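Local coordinates for protein mRNA interferase toxin YafQ (Escherichia coli, PDB 4MMG) that cleaves mRNA on the ribosome at lysine codons followed by G or A, halting translation, as the toxin of the DinJ-YafQ toxin-antitoxin pair, at residues H26-M29 / N30-K33; A65-E68 / P69-L73. The protein carries 1 engineered substitution. All coordinates share one frame; numbering follows the deposited sequence.

Contact 1 (H26-M29 / N30-K33)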
ATOM      1  N   HIS A  26      -1.886  16.224  -6.051  1.00 12.34           N
ATOM      2  CA  HIS A  26      -1.317  16.092  -7.392  1.00 11.72           C
ATOM      3  C   HIS A  26      -0.270  14.997  -7.511  1.00 11.51           C
ATOM      4  O   HIS A  26       0.633  15.074  -8.342  1.00 12.59           O
ATOM      5  CB  HIS A  26      -0.783  17.438  -7.906  1.00 11.60           C
ATOM      6  CG  HIS A  26      -1.760  18.559  -7.754  1.00 13.18           C
ATOM      7  ND1 HIS A  26      -3.046  18.493  -8.246  1.00 17.56           N
ATOM      8  CD2 HIS A  26      -1.650  19.765  -7.148  1.00 14.78           C
ATOM      9  CE1 HIS A  26      -3.683  19.615  -7.958  1.00 17.33           C
ATOM     10  NE2 HIS A  26      -2.859  20.401  -7.287  1.00 16.52           N
ATOM     11  N   LYS A  27      -0.405  13.951  -6.697  1.00 10.75           N
ATOM     12  CA  LYS A  27       0.458  12.787  -6.875  1.00 10.08           C
ATOM     13  C   LYS A  27       0.134  12.075  -8.192  1.00 12.02           C
ATOM     14  O   LYS A  27      -0.997  12.148  -8.696  1.00 11.65           O
ATOM     15  CB  LYS A  27       0.318  11.810  -5.701  1.00 10.61           C
ATOM     16  CG  LYS A  27       0.601  12.413  -4.323  1.00 11.09           C
ATOM     17  CD  LYS A  27       2.000  13.020  -4.229  1.00 10.23           C
ATOM     18  CE  LYS A  27       3.057  11.970  -4.453  1.00 11.07           C
ATOM     19  NZ  LYS A  27       4.426  12.505  -4.201  1.00 18.31           N
ATOM     20  N   ASP A  28       1.127  11.386  -8.741  1.00 11.43           N
ATOM     21  CA  ASP A  28       0.933  10.601  -9.959  1.00 11.26           C
ATOM     22  C   ASP A  28       0.202   9.304  -9.622  1.00 11.21           C
ATOM     23  O   ASP A  28       0.821   8.298  -9.251  1.00 11.46           O
ATOM     24  CB  ASP A  28       2.287  10.298 -10.596  1.00 10.23           C
ATOM     25  CG  ASP A  28       2.168   9.563 -11.912  1.00 16.37           C
ATOM     26  OD1 ASP A  28       1.054   9.128 -12.269  1.00 14.81           O
ATOM     27  OD2 ASP A  28       3.210   9.415 -12.590  1.00 17.19           O
ATOM     28  N   MET A  29      -1.119   9.320  -9.769  1.00 12.27           N
ATOM     29  CA  MET A  29      -1.935   8.216  -9.286  1.00 10.02           C
ATOM     30  C   MET A  29      -1.691   6.930 -10.065  1.00 11.43           C
ATOM     31  O   MET A  29      -1.879   5.827  -9.535  1.00 11.39           O
ATOM     32  CB  MET A  29      -3.417   8.600  -9.279  1.00 12.40           C
ATOM     33  CG  MET A  29      -3.719   9.847  -8.452  1.00 12.00           C
ATOM     34  SD  MET A  29      -3.125   9.751  -6.756  1.00 12.39           S
ATOM     35  CE  MET A  29      -4.188   8.469  -6.087  1.00 14.80           C
ATOM     36  N   ASN A  30      -1.243   7.061 -11.309  1.00 11.50           N
ATOM     37  CA  ASN A  30      -0.903   5.878 -12.083  1.00 11.13           C
ATOM     38  C   ASN A  30       0.181   5.025 -11.418  1.00 11.52           C
ATOM     39  O   ASN A  30       0.164   3.803 -11.543  1.00 11.86           O
ATOM     40  CB  ASN A  30      -0.501   6.245 -13.518  1.00 13.36           C
ATOM     41  CG  ASN A  30      -1.699   6.581 -14.394  1.00 21.40           C
ATOM     42  OD1 ASN A  30      -2.832   6.229 -14.080  1.00 22.95           O
ATOM     43  ND2 ASN A  30      -1.444   7.260 -15.507  1.00 28.42           N
ATOM     44  N   LYS A  31       1.098   5.652 -10.683  1.00 10.18           N
ATOM     45  CA  LYS A  31       2.148   4.890 -10.008  1.00 10.13           C
ATOM     46  C   LYS A  31       1.572   4.026  -8.889  1.00 10.71           C
ATOM     47  O   LYS A  31       1.978   2.881  -8.690  1.00 10.53           O
ATOM     48  CB  LYS A  31       3.228   5.819  -9.452  1.00 11.25           C
ATOM     49  CG  LYS A  31       4.026   6.566 -10.514  1.00 12.87           C
ATOM     50  CD  LYS A  31       5.203   7.285  -9.866  1.00 18.09           C
ATOM     51  CE  LYS A  31       6.096   7.959 -10.890  1.00 26.64           C
ATOM     52  NZ  LYS A  31       7.327   8.497 -10.237  1.00 28.61           N
ATOM     53  N   LEU A  32       0.609   4.573  -8.155  1.00  9.11           N
ATOM     54  CA  LEU A  32      -0.019   3.810  -7.088  1.00  9.76           C
ATOM     55  C   LEU A  32      -0.886   2.704  -7.683  1.00 11.82           C
ATOM     56  O   LEU A  32      -0.889   1.569  -7.196  1.00 10.38           O
ATOM     57  CB  LEU A  32      -0.863   4.727  -6.205  1.00  9.42           C
ATOM     58  CG  LEU A  32      -1.677   4.017  -5.123  1.00 10.43           C
ATOM     59  CD1 LEU A  32      -0.756   3.329  -4.133  1.00 11.85           C
ATOM     60  CD2 LEU A  32      -2.618   4.987  -4.426  1.00 11.62           C
ATOM     61  N   LYS A  33      -1.616   3.035  -8.745  1.00 10.78           N
ATOM     62  CA  LYS A  33      -2.472   2.054  -9.405  1.00 10.96           C
ATOM     63  C   LYS A  33      -1.661   0.864  -9.930  1.00 10.04           C
ATOM     64  O   LYS A  33      -2.095  -0.284  -9.803  1.00 12.02           O
ATOM     65  CB  LYS A  33      -3.278   2.711 -10.528  1.00 12.81           C
ATOM     66  CG  LYS A  33      -4.338   3.681  -9.997  1.00 19.62           C
ATOM     67  CD  LYS A  33      -4.988   4.487 -11.109  1.00 25.94           C
ATOM     68  CE  LYS A  33      -5.970   5.490 -10.523  1.00 32.77           C
ATOM     69  NZ  LYS A  33      -6.586   6.366 -11.554  1.00 41.05           N
TER
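Asp28 takes the N-cap position of the helix that carries Asn30 to Lys33, and its carboxylate reaches forward to the first turn. With CG anti to the backbone N (chi1 -176°), the side chain brings OD1 to 3.2 Å from Asn30 N. The N-H...O angle of 126° makes this capping bond a weak one.

Two backbone bonds close the turn. Lys31 N donates to Asp28 O at 3.0 Å, reaching it from above the carbonyl plane, whereas Lys33 N meets Met29 O at 2.9 Å, nearly along the C=O axis. The second is the i to i+4 bond of a regular helix and the straighter of the two, at 167°.

The lysine contacts are made by methylenes. Lys31 runs across the Asp28 side chain at about a right angle, its CG 3.6 Å from Asp28 OD2, while its NZ stays 4.8 Å from that oxygen and makes a long, weak ion pair with Glu68 OE2. Lys33 CG rests 3.3 Å from Met29 O, alongside the acceptor of the helix bond.

On the apolar side, Met29 and Leu32 point the same way, side by side. The Met29 chain is bent at chi2 and chi3, and its CE comes to 4.2 Å from Leu32 CD2, a loose touch.

Just before this, His26, with positive phi, is the C-prime residue of the Schellman motif that ends helix 13-24. Met29 packs on Val19, Ala22 and Gln23 of that helix, Leu32 touches its Tyr15, and both meet Trp71 of strand 71-77.

Contact 2 (A65-E68 / P69-L73)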
ATOM      1  N   ALA A  65       5.485  -0.696   1.044  1.00  8.44           N
ATOM      2  CA  ALA A  65       6.121  -0.549  -0.270  1.00  9.38           C
ATOM      3  C   ALA A  65       6.233   0.929  -0.617  1.00 10.67           C
ATOM      4  O   ALA A  65       5.319   1.706  -0.332  1.00 10.44           O
ATOM      5  CB  ALA A  65       5.328  -1.283  -1.345  1.00  9.94           C
ATOM      6  N   HIS A  66       7.345   1.324  -1.228  1.00  9.31           N
ATOM      7  CA  HIS A  66       7.527   2.717  -1.618  1.00  9.71           C
ATOM      8  C   HIS A  66       7.053   2.939  -3.045  1.00  9.51           C
ATOM      9  O   HIS A  66       7.607   2.356  -3.983  1.00 10.65           O
ATOM     10  CB  HIS A  66       9.000   3.121  -1.511  1.00 10.28           C
ATOM     11  CG  HIS A  66       9.421   3.563  -0.144  1.00 10.50           C
ATOM     12  ND1 HIS A  66       9.561   2.690   0.916  1.00 12.21           N
ATOM     13  CD2 HIS A  66       9.759   4.787   0.330  1.00 13.75           C
ATOM     14  CE1 HIS A  66       9.970   3.358   1.980  1.00 16.63           C
ATOM     15  NE2 HIS A  66      10.091   4.632   1.654  1.00 17.34           N
ATOM     16  N   VAL A  67       6.014   3.754  -3.214  1.00  8.86           N
ATOM     17  CA  VAL A  67       5.616   4.194  -4.549  1.00  8.76           C
ATOM     18  C   VAL A  67       6.657   5.193  -5.068  1.00 11.02           C
ATOM     19  O   VAL A  67       7.018   5.181  -6.247  1.00 12.02           O
ATOM     20  CB  VAL A  67       4.204   4.829  -4.528  1.00  9.45           C
ATOM     21  CG1 VAL A  67       3.735   5.133  -5.957  1.00 11.01           C
ATOM     22  CG2 VAL A  67       3.218   3.915  -3.808  1.00 12.23           C
ATOM     23  N   GLU A  68       7.118   6.057  -4.168  1.00 10.06           N
ATOM     24  CA  GLU A  68       8.149   7.069  -4.436  1.00 11.62           C
ATOM     25  C   GLU A  68       8.941   7.212  -3.134  1.00 11.80           C
ATOM     26  O   GLU A  68       8.549   6.637  -2.122  1.00 10.89           O
ATOM     27  CB  GLU A  68       7.493   8.402  -4.804  1.00 11.53           C
ATOM     28  CG  GLU A  68       6.665   8.342  -6.068  1.00 11.33           C
ATOM     29  CD  GLU A  68       5.917   9.627  -6.350  1.00 12.70           C
ATOM     30  OE1 GLU A  68       5.972  10.567  -5.516  1.00 11.94           O
ATOM     31  OE2 GLU A  68       5.267   9.688  -7.417  1.00 12.04           O
ATOM     32  N   PRO A  69      10.057   7.970  -3.138  1.00 12.16           N
ATOM     33  CA  PRO A  69      10.832   8.013  -1.890  1.00 11.88           C
ATOM     34  C   PRO A  69      10.043   8.479  -0.660  1.00 12.27           C
ATOM     35  O   PRO A  69      10.322   8.008   0.444  1.00 11.96           O
ATOM     36  CB  PRO A  69      11.951   9.000  -2.219  1.00 12.43           C
ATOM     37  CG  PRO A  69      12.182   8.785  -3.674  1.00 13.32           C
ATOM     38  CD  PRO A  69      10.797   8.592  -4.254  1.00 13.74           C
ATOM     39  N   ASP A  70       9.076   9.371  -0.840  1.00 10.74           N
ATOM     40  CA  ASP A  70       8.228   9.781   0.283  1.00  9.62           C
ATOM     41  C   ASP A  70       6.750   9.569  -0.020  1.00  9.68           C
ATOM     42  O   ASP A  70       5.899  10.374   0.365  1.00 10.27           O
ATOM     43  CB  ASP A  70       8.506  11.235   0.687  1.00 11.12           C
ATOM     44  CG  ASP A  70       7.895  11.604   2.039  1.00 13.62           C
ATOM     45  OD1 ASP A  70       7.823  10.727   2.936  1.00 13.27           O
ATOM     46  OD2 ASP A  70       7.482  12.775   2.208  1.00 14.76           O
ATOM     47  N   TRP A  71       6.443   8.469  -0.700  1.00  8.50           N
ATOM     48  CA  TRP A  71       5.059   8.050  -0.881  1.00  9.92           C
ATOM     49  C   TRP A  71       5.011   6.556  -0.643  1.00  8.73           C
ATOM     50  O   TRP A  71       5.543   5.773  -1.436  1.00  8.18           O
ATOM     51  CB  TRP A  71       4.578   8.377  -2.290  1.00  8.60           C
ATOM     52  CG  TRP A  71       3.116   8.086  -2.544  1.00  8.83           C
ATOM     53  CD1 TRP A  71       2.175   7.695  -1.632  1.00  9.86           C
ATOM     54  CD2 TRP A  71       2.434   8.189  -3.802  1.00  7.80           C
ATOM     55  NE1 TRP A  71       0.945   7.552  -2.247  1.00  9.70           N
ATOM     56  CE2 TRP A  71       1.082   7.848  -3.578  1.00  9.00           C
ATOM     57  CE3 TRP A  71       2.836   8.538  -5.095  1.00 10.92           C
ATOM     58  CZ2 TRP A  71       0.137   7.840  -4.604  1.00 10.00           C
ATOM     59  CZ3 TRP A  71       1.894   8.527  -6.117  1.00  9.69           C
ATOM     60  CH2 TRP A  71       0.560   8.184  -5.863  1.00  9.19           C
ATOM     61  N   ILE A  72       4.382   6.178   0.466  1.00  8.79           N
ATOM     62  CA  ILE A  72       4.352   4.808   0.966  1.00  8.58           C
ATOM     63  C   ILE A  72       2.964   4.222   0.801  1.00  8.25           C
ATOM     64  O   ILE A  72       1.967   4.939   0.954  1.00  9.34           O
ATOM     65  CB  ILE A  72       4.636   4.803   2.476  1.00 11.90           C
ATOM     66  CG1 ILE A  72       5.913   5.558   2.788  1.00 22.22           C
ATOM     67  CG2 ILE A  72       4.689   3.369   3.028  1.00 11.74           C
ATOM     68  CD1 ILE A  72       7.073   4.848   2.311  1.00 20.15           C
ATOM     69  N   LEU A  73       2.906   2.925   0.510  1.00  8.60           N
ATOM     70  CA  LEU A  73       1.683   2.141   0.621  1.00  7.73           C
ATOM     71  C   LEU A  73       1.854   1.149   1.762  1.00  8.52           C
ATOM     72  O   LEU A  73       2.815   0.372   1.765  1.00 10.29           O
ATOM     73  CB  LEU A  73       1.410   1.378  -0.671  1.00  9.96           C
ATOM     74  CG  LEU A  73       0.290   0.336  -0.559  1.00  8.71           C
ATOM     75  CD1 LEU A  73      -1.047   1.019  -0.376  1.00  9.99           C
ATOM     76  CD2 LEU A  73       0.244  -0.604  -1.763  1.00 10.74           C
TER
HETATM   77  O   HOH W   1      10.662   6.918   3.329  1.00 23.47           O
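Val67 N and Glu68 N both donate to Trp71 O, the signature of a classic beta bulge in the hairpin of strands 63-66 and 71-77. Val67 N lies 2.7 Å and Glu68 N 3.2 Å from Trp71 O; the Glu68 bond lies in the carbonyl plane on a lone pair, and the Val67 bond is more bent at hydrogen, 131°. The extra residue shifts the register by one between His66 and Glu68, where the chain also turns a corner.

Other backbone bonds frame the bulge. Ala65 and Leu73 form an antiparallel hydrogen-bonded pair, with Leu73 N to Ala65 O at 2.8 Å and almost straight. Towards the turn, Trp71 N donates to Glu68 O from well above the carbonyl plane.

The indole of Trp71 is met on a face and at an edge. Val67 CG1, anti to the backbone N (chi1 -173°), sits over one face in a CH-pi contact, 4.0 Å from the six-membered ring centroid and offset toward the rim. Glu68 reaches the edge instead: its CD is 3.5 Å from Trp71 CE3, with the carboxylate plane nearly perpendicular to the indole (85°). That carboxylate has its salt bridge with Lys27.

On the sheet face away from Trp71, His66 and Ile72, a non-hydrogen-bonded pair, point the same way, and Ile72 CD1 lies over one face of the imidazole. A bound sulfate, probably from the crystallisation liquor, lies near this histidine. Asp70, in the turn, accepts from the backbone N of Gln90, the engineered residue at the inferred proton-donor position. At the imidazole edge, in its plane, a water 2.9 Å from His66 NE2 probably also donates to Pro69 O.

In the fold
Contact 1 comes first along the chain, in the loop after helix 13-24 and the first turn of helix 29-40, and contact 2 follows in the hairpin of strands 63-66 and 71-77, within the mixed sheet. Their centres are about 11 Å apart, yet they touch directly. Lys27 NZ and Glu68 OE1 form a salt bridge at 2.8 Å, and Lys27 CE packs 3.5 Å from Trp71 CE3; Asp28 O approaches the same indole at CZ3. Loop, helix start and hairpin are thus joined by charge and by packing. In this RelE-family toxin, contact 1 lies away from the inferred catalytic position, whereas contact 2 reaches it through Asp70, at the end of the hairpin that packs against helix 29-40.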